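PDB 7CUY: Low molecular weight phosphotyrosine protein phosphatase 1 from Drosophila melanogaster, which removes phosphate from tyrosine-phosphorylated proteins and probably also hydrolyses small aryl and acyl phosphates. Local coordinates for residues I56-K61 and T136-C141. Numbering follows the deposited sequence.
Sequences ISTLQK and TAYQQC
The hydroxyl OG1 of Thr-58, beside the methyl that meets Tyr-138, is hydrogen-bonded to the carbonyl oxygen of Arg-54 one turn earlier, so the polar branch of Thr-58 is satisfied within its own helix. The other branch, CG2, lies anti to the backbone nitrogen, and this sends the methyl across to Tyr-138, where it stops 4.0 Å from CB. One residue on, Leu-59 brings its CD2 methyl obliquely to the ring, 4.0 Å from CD1 and 4.1 Å from CE1 of Tyr-138. Thr-58 thus packs at the CB of Tyr-138 and Leu-59 farther out, near CD1 and CE1 of the ring. At Thr-58 and Tyr-138 the backbones come nearest, with their CA atoms 7.8 Å apart. The ring of His-62 stacks on Tyr-138, while Ile-18 and Val-22 of helix 15-29 also touch it; Leu-59 meets Val-21 of that helix. Helices 53-61 and 132-153 are thus joined through a small apolar patch shared with helix 15-29, and the side chain of Tyr-138 lies about 9 Å from that of Arg-15, the probable active-site arginine. With no hydrogen bond linking the two segments, their direct contact rests on van der Waals and hydrophobic packing, burying 111 Å² in all.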
# COMPACT_ATOMS: atom_id res chain seq x y z
N ILE A 56 8.69 -10.59 -0.44
CA ILE A 56 8.75 -11.29 -1.72
C ILE A 56 8.28 -12.73 -1.56
O ILE A 56 7.43 -13.21 -2.32
CB ILE A 56 10.18 -11.20 -2.30
CG1 ILE A 56 10.48 -9.75 -2.67
CG2 ILE A 56 10.32 -12.11 -3.50
CD1 ILE A 56 11.95 -9.46 -2.88
N SER A 57 8.78 -13.42 -0.54
CA SER A 57 8.41 -14.82 -0.38
C SER A 57 6.94 -14.97 -0.06
O SER A 57 6.30 -15.93 -0.51
CB SER A 57 9.29 -15.46 0.69
OG SER A 57 10.64 -15.42 0.26
N THR A 58 6.37 -14.04 0.73
CA THR A 58 4.95 -14.12 1.03
C THR A 58 4.11 -14.00 -0.24
O THR A 58 3.13 -14.74 -0.41
CB THR A 58 4.54 -13.02 2.02
OG1 THR A 58 5.17 -13.26 3.28
CG2 THR A 58 3.05 -13.02 2.20
N LEU A 59 4.47 -13.08 -1.13
CA LEU A 59 3.71 -12.94 -2.37
C LEU A 59 3.83 -14.19 -3.24
O LEU A 59 2.83 -14.70 -3.75
CB LEU A 59 4.17 -11.68 -3.13
CG LEU A 59 3.78 -10.37 -2.43
CD1 LEU A 59 4.49 -9.13 -3.03
CD2 LEU A 59 2.25 -10.20 -2.44
N GLN A 60 5.06 -14.71 -3.39
CA GLN A 60 5.30 -15.99 -4.08
C GLN A 60 4.40 -17.10 -3.55
O GLN A 60 3.78 -17.83 -4.32
CB GLN A 60 6.75 -16.41 -3.91
CG GLN A 60 7.76 -15.57 -4.65
CD GLN A 60 9.04 -16.34 -4.91
OE1 GLN A 60 9.63 -16.91 -3.99
NE2 GLN A 60 9.47 -16.37 -6.17
N LYS A 61 4.33 -17.24 -2.22
CA LYS A 61 3.44 -18.22 -1.61
C LYS A 61 2.04 -18.14 -2.20
O LYS A 61 1.34 -19.16 -2.31
CB LYS A 61 3.39 -18.00 -0.10
CG LYS A 61 2.40 -18.86 0.66
CD LYS A 61 2.07 -18.24 2.03
CE LYS A 61 1.42 -19.24 2.99
NZ LYS A 61 2.36 -20.31 3.46
N THR A 136 -0.02 -11.74 7.55
CA THR A 136 -1.26 -11.13 8.02
C THR A 136 -1.51 -9.80 7.31
O THR A 136 -2.65 -9.49 6.95
CB THR A 136 -1.29 -10.97 9.55
OG1 THR A 136 -1.03 -9.62 9.94
CG2 THR A 136 -0.31 -11.87 10.21
N ALA A 137 -0.44 -9.03 7.05
CA ALA A 137 -0.57 -7.86 6.19
C ALA A 137 -1.15 -8.23 4.82
O ALA A 137 -2.01 -7.53 4.28
CB ALA A 137 0.80 -7.20 6.02
N TYR A 138 -0.66 -9.33 4.23
CA TYR A 138 -1.20 -9.77 2.96
C TYR A 138 -2.70 -10.06 3.07
O TYR A 138 -3.51 -9.57 2.27
CB TYR A 138 -0.44 -11.00 2.46
CG TYR A 138 -1.07 -11.62 1.24
CD1 TYR A 138 -0.72 -11.21 -0.03
CD2 TYR A 138 -2.05 -12.62 1.36
CE1 TYR A 138 -1.30 -11.75 -1.15
CE2 TYR A 138 -2.65 -13.16 0.24
CZ TYR A 138 -2.27 -12.72 -1.02
OH TYR A 138 -2.85 -13.26 -2.15
N GLN A 139 -3.10 -10.84 4.08
CA GLN A 139 -4.52 -11.13 4.27
C GLN A 139 -5.33 -9.85 4.40
O GLN A 139 -6.42 -9.73 3.82
CB GLN A 139 -4.73 -12.03 5.49
CG GLN A 139 -4.26 -13.47 5.30
CD GLN A 139 -5.16 -14.50 5.99
OE1 GLN A 139 -6.11 -14.15 6.73
NE2 GLN A 139 -4.89 -15.77 5.72
N GLN A 140 -4.82 -8.87 5.15
CA GLN A 140 -5.54 -7.61 5.33
C GLN A 140 -5.67 -6.86 4.01
O GLN A 140 -6.75 -6.37 3.67
CB GLN A 140 -4.82 -6.74 6.37
CG GLN A 140 -4.92 -7.28 7.78
CD GLN A 140 -3.98 -6.57 8.74
OE1 GLN A 140 -2.76 -6.72 8.67
NE2 GLN A 140 -4.54 -5.79 9.65
N CYS A 141 -4.57 -6.76 3.26
CA CYS A 141 -4.60 -6.08 1.97
C CYS A 141 -5.57 -6.73 1.00
O CYS A 141 -6.24 -6.05 0.21
CB CYS A 141 -3.19 -6.06 1.39
SG CYS A 141 -2.05 -5.00 2.33